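Local coordinates for protein transcriptional activator TenA-1 (Sulfolobus solfataricus P2, PDB 2QZC) that is a putative TenA-like thiaminase of the heme oxygenase-like fold, probably cleaving thiamin or a related pyrimidine compound, at residues K24-L29 against A205-D210; K65-K70 against L125-F130; Y113-H118 against I193-F198; P136-Y141 against K170-I175. One frame throughout, in Å; residues are numbered along the deposited sequence. Where two conformers were deposited one is given.

Contact 1. Residues K24-L29 against A205-D210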
# COMPACT_ATOMS: atom_id res chain seq x y z
N LYS A 24 -21.15 -10.71 19.17
CA LYS A 24 -21.51 -11.64 20.26
C LYS A 24 -21.91 -13.00 19.68
O LYS A 24 -22.66 -13.77 20.30
CB LYS A 24 -22.64 -11.08 21.15
CG LYS A 24 -22.33 -9.75 21.76
CD LYS A 24 -23.51 -9.25 22.65
CE LYS A 24 -23.10 -8.02 23.49
NZ LYS A 24 -24.21 -7.61 24.37
N HIS A 25 -21.35 -13.35 18.51
CA HIS A 25 -21.64 -14.63 17.86
C HIS A 25 -21.24 -15.82 18.76
O HIS A 25 -20.29 -15.72 19.52
CB HIS A 25 -20.82 -14.72 16.55
CG HIS A 25 -21.29 -15.78 15.61
ND1 HIS A 25 -20.98 -17.12 15.73
CD2 HIS A 25 -22.04 -15.66 14.48
CE1 HIS A 25 -21.55 -17.78 14.74
NE2 HIS A 25 -22.21 -16.92 13.97
N GLU A 26 -21.98 -16.92 18.62
CA GLU A 26 -21.68 -18.19 19.30
C GLU A 26 -20.18 -18.52 19.26
O GLU A 26 -19.59 -18.93 20.26
CB GLU A 26 -22.47 -19.32 18.65
CG GLU A 26 -22.20 -20.72 19.20
CD GLU A 26 -23.04 -21.80 18.55
OE1 GLU A 26 -23.90 -21.51 17.68
OE2 GLU A 26 -22.81 -22.98 18.91
N PHE A 27 -19.56 -18.37 18.09
CA PHE A 27 -18.13 -18.66 17.92
C PHE A 27 -17.31 -17.87 18.94
O PHE A 27 -16.40 -18.41 19.56
CB PHE A 27 -17.70 -18.29 16.48
CG PHE A 27 -16.29 -18.68 16.13
CD1 PHE A 27 -15.18 -17.90 16.52
CD2 PHE A 27 -16.04 -19.77 15.32
CE1 PHE A 27 -13.87 -18.23 16.13
CE2 PHE A 27 -14.74 -20.11 14.93
CZ PHE A 27 -13.65 -19.33 15.35
N ILE A 28 -17.61 -16.58 19.07
CA ILE A 28 -16.92 -15.69 20.01
C ILE A 28 -17.22 -16.04 21.47
O ILE A 28 -16.30 -16.03 22.31
CB ILE A 28 -17.30 -14.22 19.73
CG1 ILE A 28 -16.68 -13.83 18.37
CG2 ILE A 28 -16.90 -13.26 20.88
CD1 ILE A 28 -17.36 -12.58 17.78
N LEU A 29 -18.48 -16.35 21.78
CA LEU A 29 -18.85 -16.77 23.14
C LEU A 29 -18.09 -18.02 23.54
O LEU A 29 -17.66 -18.14 24.70
CB LEU A 29 -20.36 -17.00 23.24
CG LEU A 29 -21.29 -15.83 22.91
CD1 LEU A 29 -22.81 -16.18 23.10
CD2 LEU A 29 -20.89 -14.57 23.69
N ALA A 205 -19.83 -20.49 9.13
CA ALA A 205 -19.15 -21.42 8.23
C ALA A 205 -18.01 -22.16 8.92
O ALA A 205 -17.73 -23.33 8.60
CB ALA A 205 -18.66 -20.70 6.98
N SER A 206 -17.36 -21.49 9.89
CA SER A 206 -16.30 -22.11 10.67
C SER A 206 -16.91 -23.10 11.67
O SER A 206 -16.39 -24.22 11.80
CB SER A 206 -15.41 -21.06 11.33
OG SER A 206 -14.54 -20.45 10.38
N LEU A 207 -17.99 -22.74 12.37
CA LEU A 207 -18.63 -23.71 13.29
C LEU A 207 -19.06 -25.00 12.57
O LEU A 207 -18.97 -26.09 13.12
CB LEU A 207 -19.82 -23.06 14.02
CG LEU A 207 -19.50 -21.98 15.03
CD1 LEU A 207 -20.80 -21.34 15.59
CD2 LEU A 207 -18.64 -22.51 16.18
N ARG A 208 -19.49 -24.88 11.31
CA ARG A 208 -19.93 -26.01 10.51
C ARG A 208 -18.79 -26.70 9.78
O ARG A 208 -19.00 -27.80 9.22
CB ARG A 208 -20.92 -25.54 9.44
CG ARG A 208 -22.25 -25.01 9.95
CD ARG A 208 -23.23 -24.84 8.82
NE ARG A 208 -22.78 -23.84 7.84
CZ ARG A 208 -23.22 -22.59 7.72
NH1 ARG A 208 -24.18 -22.10 8.46
NH2 ARG A 208 -22.68 -21.79 6.80
N LYS A 209 -17.60 -26.08 9.71
CA LYS A 209 -16.51 -26.53 8.86
C LYS A 209 -17.03 -26.76 7.43
O LYS A 209 -16.90 -27.86 6.87
CB LYS A 209 -15.75 -27.73 9.44
CG LYS A 209 -15.06 -27.38 10.75
CD LYS A 209 -13.99 -28.40 11.18
CE LYS A 209 -14.50 -29.79 11.27
NZ LYS A 209 -13.31 -30.70 11.54
N ASP A 210 -17.58 -25.71 6.83
CA ASP A 210 -18.14 -25.78 5.47
C ASP A 210 -17.12 -26.24 4.43
O ASP A 210 -15.93 -26.02 4.58
CB ASP A 210 -18.68 -24.44 5.00
CG ASP A 210 -20.01 -24.05 5.61
OD1 ASP A 210 -20.71 -24.91 6.22
OD2 ASP A 210 -20.38 -22.87 5.39
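The first turn of helix 26-32 meets the last turn of helix 186-208, with the CA atoms of F27 and L207 6.9 Å apart; the latter helix closes in a Schellman motif, K209 taking positive phi. L207 carries the contact, its CG anti to the carbonyl carbon and its two methyls dividing the work. CD1 meets H25 tip to tip, lying near the imidazole plane 3.7 Å from CE1, and also touches the carboxylate end of the extended E26 side chain. CD2 packs obliquely against F27, 3.9 Å from CD2 of the ring, while S206 CB approaches F27 CE2 at 3.8 Å. H25 is the N-cap: its ND1 accepts from F27 N at 3.0 Å, nearly straight (171°) and in the ring plane, and its NE2 bonds D204, so both ring nitrogens are used. An alanine here would probably weaken the start of helix 26-32, since the capping bond, the link to D204 and the contact with L207 would all go. The W203 ring stacks on F27 and meets H25 at an angle, whereas L36 and, from helix 38-63, I40 and Y44 pack on F27, so that the contact joins three helices near one end of the all-helical bundle.

Contact 2. Residues K65-K70 against L125-F130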
# COMPACT_ATOMS: atom_id res chain seq x y z
N LYS A 65 -6.92 5.42 -4.47
CA LYS A 65 -7.99 6.36 -4.78
C LYS A 65 -8.37 7.28 -3.62
O LYS A 65 -9.25 8.11 -3.79
CB LYS A 65 -9.27 5.58 -5.17
CG LYS A 65 -9.12 4.63 -6.36
CD LYS A 65 -10.40 3.80 -6.55
CE LYS A 65 -10.25 2.74 -7.65
NZ LYS A 65 -9.92 3.32 -8.97
N GLY A 66 -7.72 7.15 -2.46
CA GLY A 66 -8.09 7.91 -1.27
C GLY A 66 -7.31 9.19 -1.03
O GLY A 66 -6.34 9.44 -1.73
N PRO A 67 -7.71 9.99 -0.02
CA PRO A 67 -6.97 11.22 0.31
C PRO A 67 -5.57 10.85 0.77
O PRO A 67 -5.40 9.96 1.60
CB PRO A 67 -7.78 11.83 1.47
CG PRO A 67 -9.14 11.24 1.32
CD PRO A 67 -8.87 9.82 0.88
N ILE A 68 -4.55 11.51 0.22
CA ILE A 68 -3.18 11.07 0.44
C ILE A 68 -2.76 11.00 1.90
O ILE A 68 -2.09 10.05 2.29
CB ILE A 68 -2.17 11.87 -0.44
CG1 ILE A 68 -0.81 11.14 -0.52
CG2 ILE A 68 -2.08 13.33 0.02
CD1 ILE A 68 -0.84 9.84 -1.26
N ASP A 69 -3.17 11.99 2.70
CA ASP A 69 -2.81 12.01 4.12
C ASP A 69 -3.44 10.85 4.90
O ASP A 69 -2.75 10.20 5.69
CB ASP A 69 -3.20 13.35 4.80
CG ASP A 69 -4.72 13.66 4.72
OD1 ASP A 69 -5.30 13.62 3.59
OD2 ASP A 69 -5.32 13.95 5.79
N LYS A 70 -4.73 10.60 4.62
CA LYS A 70 -5.49 9.55 5.32
C LYS A 70 -4.96 8.18 4.95
O LYS A 70 -4.74 7.33 5.84
CB LYS A 70 -6.98 9.63 5.01
CG LYS A 70 -7.68 10.94 5.40
CD LYS A 70 -7.57 11.19 6.88
CE LYS A 70 -8.43 12.35 7.32
NZ LYS A 70 -7.98 13.62 6.70
N LEU A 125 -13.76 0.16 -7.43
CA LEU A 125 -14.62 1.30 -7.72
C LEU A 125 -14.28 2.61 -7.03
O LEU A 125 -14.23 3.64 -7.67
CB LEU A 125 -16.08 0.97 -7.40
CG LEU A 125 -16.75 -0.13 -8.22
CD1 LEU A 125 -18.19 -0.20 -7.71
CD2 LEU A 125 -16.67 0.14 -9.71
N ASP A 126 -14.08 2.58 -5.73
CA ASP A 126 -14.04 3.82 -4.94
C ASP A 126 -13.45 3.64 -3.56
O ASP A 126 -13.80 2.66 -2.89
CB ASP A 126 -15.53 4.19 -4.79
CG ASP A 126 -15.77 5.48 -4.15
OD1 ASP A 126 -15.55 6.53 -4.78
OD2 ASP A 126 -16.25 5.47 -3.02
N TRP A 127 -12.60 4.56 -3.09
CA TRP A 127 -12.05 4.47 -1.75
C TRP A 127 -13.14 4.49 -0.67
O TRP A 127 -13.12 3.65 0.24
CB TRP A 127 -11.02 5.57 -1.50
CG TRP A 127 -10.66 5.80 -0.07
CD1 TRP A 127 -11.05 6.85 0.73
CD2 TRP A 127 -9.88 4.94 0.77
NE1 TRP A 127 -10.52 6.70 1.99
CE2 TRP A 127 -9.80 5.53 2.04
CE3 TRP A 127 -9.22 3.71 0.56
CZ2 TRP A 127 -9.11 4.93 3.12
CZ3 TRP A 127 -8.52 3.11 1.63
CH2 TRP A 127 -8.46 3.73 2.88
N ASN A 128 -14.09 5.43 -0.77
CA ASN A 128 -15.11 5.54 0.30
C ASN A 128 -15.93 4.25 0.42
O ASN A 128 -16.21 3.80 1.53
CB ASN A 128 -16.04 6.74 0.08
CG ASN A 128 -15.36 8.06 0.31
OD1 ASN A 128 -14.25 8.14 0.80
ND2 ASN A 128 -16.08 9.14 -0.02
N LYS A 129 -16.34 3.65 -0.70
CA LYS A 129 -17.12 2.40 -0.66
C LYS A 129 -16.30 1.27 -0.06
O LYS A 129 -16.81 0.49 0.75
CB LYS A 129 -17.62 2.04 -2.05
CG LYS A 129 -18.65 3.02 -2.62
CD LYS A 129 -19.18 2.61 -3.96
CE LYS A 129 -20.16 3.65 -4.49
NZ LYS A 129 -20.60 3.32 -5.87
N PHE A 130 -15.04 1.14 -0.46
CA PHE A 130 -14.18 0.13 0.14
C PHE A 130 -14.03 0.35 1.64
O PHE A 130 -14.11 -0.59 2.43
CB PHE A 130 -12.80 0.06 -0.52
CG PHE A 130 -11.83 -0.80 0.25
CD1 PHE A 130 -11.92 -2.19 0.17
CD2 PHE A 130 -10.94 -0.24 1.20
CE1 PHE A 130 -11.09 -2.99 0.94
CE2 PHE A 130 -10.14 -1.07 1.97
CZ PHE A 130 -10.22 -2.42 1.83
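The two short approaches to helices 68-78 and 127-148 run side by side here: the directions from K65 to P67 and from L125 to W127 differ by 20°, and the CA atoms of G66 and W127 come within 5.3 Å. P67 and D126 are the respective N-caps. W127 makes the main contact. Its CG stands anti to the backbone N (chi1 165°), which turns one face of the indole to the opposing backbone. G66 CA lies over that face, 3.8 Å from the centroid of the five-membered ring and 23° off its normal, a CH-pi contact. Glycine permits this closeness, because a CB would point into the indole and clash with W127 CD2. P67 crosses the indole at about a right angle, its CD 3.7 Å from W127 CD1 and equally near NE1. On the other side of G66, the K65 chain runs along the backbone of L125 and D126, with CD 4.0 Å from L125 O, before bending at its last torsion. D126 turns its side chain to its own helix: OD2 accepts from K129 N at 3.0 Å through the anti lone pair, a capping bond. K70 leads away from W127 to a salt bridge with neighbouring D69, a second with E181 and a cation-pi contact with Y177. Helix 38-63 covers the inner side, A62 touching both W127 and F130, while the second subunit approaches segment 65-70, where R57 of that subunit donates to G66 O.

Contact 3. Residues Y113-H118 against I193-F198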
# COMPACT_ATOMS: atom_id res chain seq x y z
N TYR A 113 -15.12 -16.84 0.08
CA TYR A 113 -14.98 -16.49 -1.35
C TYR A 113 -15.79 -15.24 -1.67
O TYR A 113 -15.32 -14.23 -2.23
CB TYR A 113 -15.37 -17.66 -2.26
CG TYR A 113 -15.00 -17.34 -3.70
CD1 TYR A 113 -13.70 -17.47 -4.15
CD2 TYR A 113 -15.92 -16.87 -4.59
CE1 TYR A 113 -13.33 -17.12 -5.43
CE2 TYR A 113 -15.55 -16.50 -5.91
CZ TYR A 113 -14.26 -16.66 -6.31
OH TYR A 113 -13.87 -16.25 -7.57
N ALA A 114 -17.06 -15.27 -1.29
CA ALA A 114 -17.95 -14.14 -1.55
C ALA A 114 -17.48 -12.85 -0.87
O ALA A 114 -17.52 -11.76 -1.46
CB ALA A 114 -19.39 -14.49 -1.05
N TYR A 115 -17.06 -12.97 0.38
CA TYR A 115 -16.65 -11.82 1.19
C TYR A 115 -15.42 -11.16 0.57
O TYR A 115 -15.35 -9.91 0.41
CB TYR A 115 -16.43 -12.25 2.62
CG TYR A 115 -16.28 -11.17 3.68
CD1 TYR A 115 -16.44 -9.80 3.43
CD2 TYR A 115 -16.10 -11.56 5.01
CE1 TYR A 115 -16.33 -8.85 4.45
CE2 TYR A 115 -16.02 -10.61 6.03
CZ TYR A 115 -16.14 -9.25 5.75
OH TYR A 115 -16.04 -8.33 6.77
N THR A 116 -14.44 -11.99 0.23
CA THR A 116 -13.25 -11.42 -0.42
C THR A 116 -13.60 -10.75 -1.75
O THR A 116 -13.09 -9.68 -2.06
CB THR A 116 -12.12 -12.45 -0.57
OG1 THR A 116 -12.56 -13.52 -1.41
CG2 THR A 116 -11.62 -12.95 0.79
N ARG A 117 -14.46 -11.38 -2.57
CA ARG A 117 -14.85 -10.77 -3.84
C ARG A 117 -15.63 -9.47 -3.65
O ARG A 117 -15.54 -8.54 -4.49
CB ARG A 117 -15.52 -11.77 -4.79
CG ARG A 117 -14.55 -12.57 -5.63
CD ARG A 117 -13.50 -13.31 -4.85
NE ARG A 117 -12.61 -14.06 -5.73
CZ ARG A 117 -11.46 -14.60 -5.34
NH1 ARG A 117 -11.04 -14.52 -4.09
NH2 ARG A 117 -10.76 -15.28 -6.22
N HIS A 118 -16.40 -9.38 -2.57
CA HIS A 118 -17.12 -8.15 -2.16
C HIS A 118 -16.11 -7.00 -1.92
O HIS A 118 -16.27 -5.89 -2.43
CB HIS A 118 -17.93 -8.50 -0.89
CG HIS A 118 -18.52 -7.36 -0.11
ND1 HIS A 118 -19.63 -6.64 -0.52
CD2 HIS A 118 -18.21 -6.91 1.13
CE1 HIS A 118 -19.96 -5.80 0.45
NE2 HIS A 118 -19.13 -5.96 1.46
N ILE A 193 -23.77 -3.06 5.92
CA ILE A 193 -24.68 -4.17 6.34
C ILE A 193 -24.25 -5.50 5.68
O ILE A 193 -24.16 -6.51 6.37
CB ILE A 193 -26.17 -3.86 5.99
CG1 ILE A 193 -26.70 -2.72 6.87
CG2 ILE A 193 -27.03 -5.14 6.11
CD1 ILE A 193 -28.04 -2.13 6.42
N ASN A 194 -23.93 -5.46 4.39
CA ASN A 194 -23.47 -6.68 3.69
C ASN A 194 -22.20 -7.23 4.33
O ASN A 194 -22.10 -8.46 4.56
CB ASN A 194 -23.31 -6.52 2.18
CG ASN A 194 -24.61 -6.68 1.42
OD1 ASN A 194 -25.63 -7.09 2.02
ND2 ASN A 194 -24.59 -6.37 0.12
N SER A 195 -21.24 -6.36 4.66
CA SER A 195 -20.04 -6.83 5.35
C SER A 195 -20.33 -7.48 6.69
O SER A 195 -19.75 -8.53 7.03
CB SER A 195 -19.01 -5.72 5.48
OG SER A 195 -18.46 -5.38 4.22
N VAL A 196 -21.27 -6.89 7.45
CA VAL A 196 -21.67 -7.49 8.73
C VAL A 196 -22.33 -8.86 8.49
O VAL A 196 -22.05 -9.83 9.21
CB VAL A 196 -22.58 -6.54 9.56
CG1 VAL A 196 -23.08 -7.26 10.84
CG2 VAL A 196 -21.83 -5.25 9.90
N ARG A 197 -23.18 -8.97 7.48
CA ARG A 197 -23.77 -10.28 7.15
C ARG A 197 -22.67 -11.30 6.81
O ARG A 197 -22.75 -12.46 7.22
CB ARG A 197 -24.74 -10.21 6.00
CG ARG A 197 -26.02 -9.41 6.30
CD ARG A 197 -27.00 -9.51 5.12
NE ARG A 197 -28.18 -8.64 5.34
CZ ARG A 197 -29.22 -8.96 6.08
NH1 ARG A 197 -29.30 -10.08 6.76
NH2 ARG A 197 -30.22 -8.07 6.15
N PHE A 198 -21.64 -10.87 6.08
CA PHE A 198 -20.57 -11.79 5.74
C PHE A 198 -19.77 -12.21 6.99
O PHE A 198 -19.29 -13.35 7.05
CB PHE A 198 -19.62 -11.20 4.69
CG PHE A 198 -20.21 -11.11 3.31
CD1 PHE A 198 -20.61 -12.28 2.68
CD2 PHE A 198 -20.16 -9.95 2.56
CE1 PHE A 198 -21.12 -12.25 1.37
CE2 PHE A 198 -20.67 -9.89 1.31
CZ PHE A 198 -21.14 -11.03 0.68
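An aromatic cluster of Y115, H118 and F198, with one hydrogen bond beside it, joins two nearly antiparallel helices of the bundle, 110-125 and 186-208; the short axes cross at -154° and approach to 10.3 Å. F198 is the central piece. Its CB points at Y115 from the helix backbone, and with CG anti to the carbonyl carbon the ring extends to A114 and H118. CB sits over one face of the tyrosine ring, 3.5 Å from its centroid, and in return Y115 CA lies over the middle of the phenylalanine face; both are CH-pi contacts. The two rings are thus near parallel yet slid apart, with little overlap. At the far rim, F198 CE1 touches the A114 methyl at 3.7 Å, and CE2 lies over a face of the imidazole, 3.6 Å from H118 CG, the planes being oblique at 57°. H118, with CG anti to its backbone N, uses its ring edge for polar contact: NE2 donates to S195 OG at 2.9 Å, in the ring plane but bent (144°). S195 OG is also bonded to A133 O of helix 127-148, so the hydroxyl links three helices. A proton on NE2 is therefore likely to be favoured. N194 CB adds apolar cover at H118 CE1. Y115 OH, close to S195 O, finds its bond at E199. Beyond the contact, Y51 of helix 38-63 meets the Y115 ring, and helix 18-23 covers V196.

Contact 4. Residues P136-Y141 against K170-I175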
# COMPACT_ATOMS: atom_id res chain seq x y z
N PRO A 136 -16.42 -3.02 9.16
CA PRO A 136 -16.88 -4.07 10.10
C PRO A 136 -15.81 -5.06 10.55
O PRO A 136 -15.69 -5.35 11.75
CB PRO A 136 -18.01 -4.73 9.32
CG PRO A 136 -18.56 -3.59 8.49
CD PRO A 136 -17.34 -2.89 8.02
N CYS A 137 -14.99 -5.54 9.62
CA CYS A 137 -13.92 -6.45 9.95
C CYS A 137 -12.92 -5.81 10.92
O CYS A 137 -12.58 -6.39 11.95
CB CYS A 137 -13.21 -6.80 8.65
SG CYS A 137 -11.75 -7.67 8.90
N MSE A 138 -12.50 -4.59 10.61
CA MSE A 138 -11.45 -3.96 11.41
C MSE A 138 -11.94 -3.51 12.77
O MSE A 138 -11.37 -3.89 13.81
CB MSE A 138 -10.86 -2.79 10.63
CG MSE A 138 -10.20 -3.20 9.31
SE MSE A 138 -8.71 -4.50 9.44
CE MSE A 138 -7.53 -3.47 10.50
N PHE A 139 -13.02 -2.77 12.77
CA PHE A 139 -13.57 -2.23 14.02
C PHE A 139 -14.16 -3.33 14.88
O PHE A 139 -13.93 -3.37 16.10
CB PHE A 139 -14.63 -1.13 13.74
CG PHE A 139 -15.11 -0.42 15.00
CD1 PHE A 139 -14.36 0.62 15.50
CD2 PHE A 139 -16.28 -0.80 15.63
CE1 PHE A 139 -14.77 1.27 16.63
CE2 PHE A 139 -16.68 -0.15 16.80
CZ PHE A 139 -15.92 0.87 17.28
N GLY A 140 -14.89 -4.26 14.26
CA GLY A 140 -15.50 -5.34 15.00
C GLY A 140 -14.48 -6.21 15.66
O GLY A 140 -14.69 -6.64 16.80
N TYR A 141 -13.36 -6.50 15.00
CA TYR A 141 -12.33 -7.31 15.65
C TYR A 141 -11.67 -6.60 16.84
O TYR A 141 -11.25 -7.27 17.79
CB TYR A 141 -11.29 -7.83 14.65
CG TYR A 141 -11.66 -9.13 13.97
CD1 TYR A 141 -12.93 -9.35 13.42
CD2 TYR A 141 -10.75 -10.17 13.90
CE1 TYR A 141 -13.26 -10.55 12.77
CE2 TYR A 141 -11.06 -11.34 13.24
CZ TYR A 141 -12.31 -11.58 12.74
OH TYR A 141 -12.59 -12.77 12.11
N LYS A 170 -4.30 1.74 17.38
CA LYS A 170 -3.76 2.85 16.56
C LYS A 170 -4.17 2.69 15.10
O LYS A 170 -4.48 3.68 14.41
CB LYS A 170 -2.23 2.96 16.68
CG LYS A 170 -1.76 3.51 18.00
CD LYS A 170 -0.24 3.53 18.01
CE LYS A 170 0.32 4.09 19.31
NZ LYS A 170 1.81 3.97 19.36
N ARG A 171 -4.17 1.45 14.60
CA ARG A 171 -4.65 1.17 13.25
C ARG A 171 -6.12 1.59 13.12
O ARG A 171 -6.49 2.24 12.12
CB ARG A 171 -4.56 -0.30 12.88
CG ARG A 171 -3.23 -0.87 12.52
CD ARG A 171 -3.49 -2.32 12.03
NE ARG A 171 -2.30 -3.06 11.65
CZ ARG A 171 -1.42 -3.61 12.49
NH1 ARG A 171 -1.50 -3.44 13.81
NH2 ARG A 171 -0.39 -4.28 11.98
N ILE A 172 -6.93 1.20 14.09
CA ILE A 172 -8.36 1.54 14.09
C ILE A 172 -8.55 3.06 14.12
O ILE A 172 -9.38 3.61 13.41
CB ILE A 172 -9.17 0.85 15.19
CG1 ILE A 172 -9.01 -0.67 15.10
CG2 ILE A 172 -10.63 1.30 15.19
CD1 ILE A 172 -9.34 -1.28 13.72
N GLU A 173 -7.78 3.75 14.95
CA GLU A 173 -7.87 5.21 14.97
C GLU A 173 -7.60 5.84 13.61
O GLU A 173 -8.31 6.75 13.22
CB GLU A 173 -6.93 5.79 16.03
CG GLU A 173 -7.40 5.51 17.43
CD GLU A 173 -6.39 5.86 18.54
OE1 GLU A 173 -5.24 6.26 18.24
OE2 GLU A 173 -6.79 5.68 19.70
N ALA A 174 -6.59 5.34 12.89
CA ALA A 174 -6.26 5.85 11.55
C ALA A 174 -7.41 5.59 10.55
O ALA A 174 -7.74 6.43 9.72
CB ALA A 174 -4.95 5.26 11.05
N ILE A 175 -8.03 4.40 10.66
CA ILE A 175 -9.16 4.04 9.80
C ILE A 175 -10.36 4.95 10.08
O ILE A 175 -10.98 5.45 9.15
CB ILE A 175 -9.50 2.53 9.98
CG1 ILE A 175 -8.35 1.68 9.42
CG2 ILE A 175 -10.88 2.19 9.31
CD1 ILE A 175 -8.37 0.20 9.87
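All three side-chain torsions of M138, a selenomethionine, lie near -60°, folding the chain back so that CB, CG and CE border one surface; I172, its CG1 anti to the carbonyl carbon and its chain bent again at chi2, brings CD1 against the backbone of the facing helix. CD1 of I172 rests 3.3 Å from M138 O, a tight approach, and 3.8 Å from M138 CB. The other branch, CG2, stands anti to the backbone N and reaches the edge of the F139 ring, near its plane, 3.8 Å from F139 CD1. The two branches of I172 thus straddle the junction between M138 and F139. One turn further along, I175 crosses M138 at about a right angle, its CD1 lying 3.8 Å from M138 CE and nearly as close to CG. R171 adds only the flank of its aliphatic chain, at CD. A glycine in place of I172 would probably loosen this crossing, since the contacts with both M138 and F139 would disappear. Segments 136-141 and 170-175, of helices 127-148 and 166-179, cross at -136°, their axes approaching to 10.1 Å, and the CA atoms of F139 and I172 are 6.4 Å apart. M55 of helix 38-63 packs on M138, while L131 and W134 pack on I175. M138 O, crowded by the I172 methyl, still takes a hydrogen bond from Y168. No hydrogen bond or salt bridge spans the two segments: the chemistry is apolar, so shape and burial of the methyls, methylenes and the phenyl edge hold this crossing.

The four contacts lie in one all-helical domain of the TenA family. Contact 1 pairs near-terminal parts of the chain; the other three nest inside the loop it closes. The segments of contacts 2 and 3 alternate along the chain, whereas contact 4 opens after contact 2 closes and lies within the span of contact 3. Contacts 1 and 2 sit on opposite sides of the chain's centre, their centres 32 Å apart. Helix 186-208 serves contacts 1 and 3, helix 127-148 contacts 2 and 4. Contacts 3 and 4 touch, S195 CB packing 3.7 Å from P136 CG and Y115 OH 3.7 Å from C137 CB, so they form one packed region where helices 110-125, 127-148 and 186-208 meet.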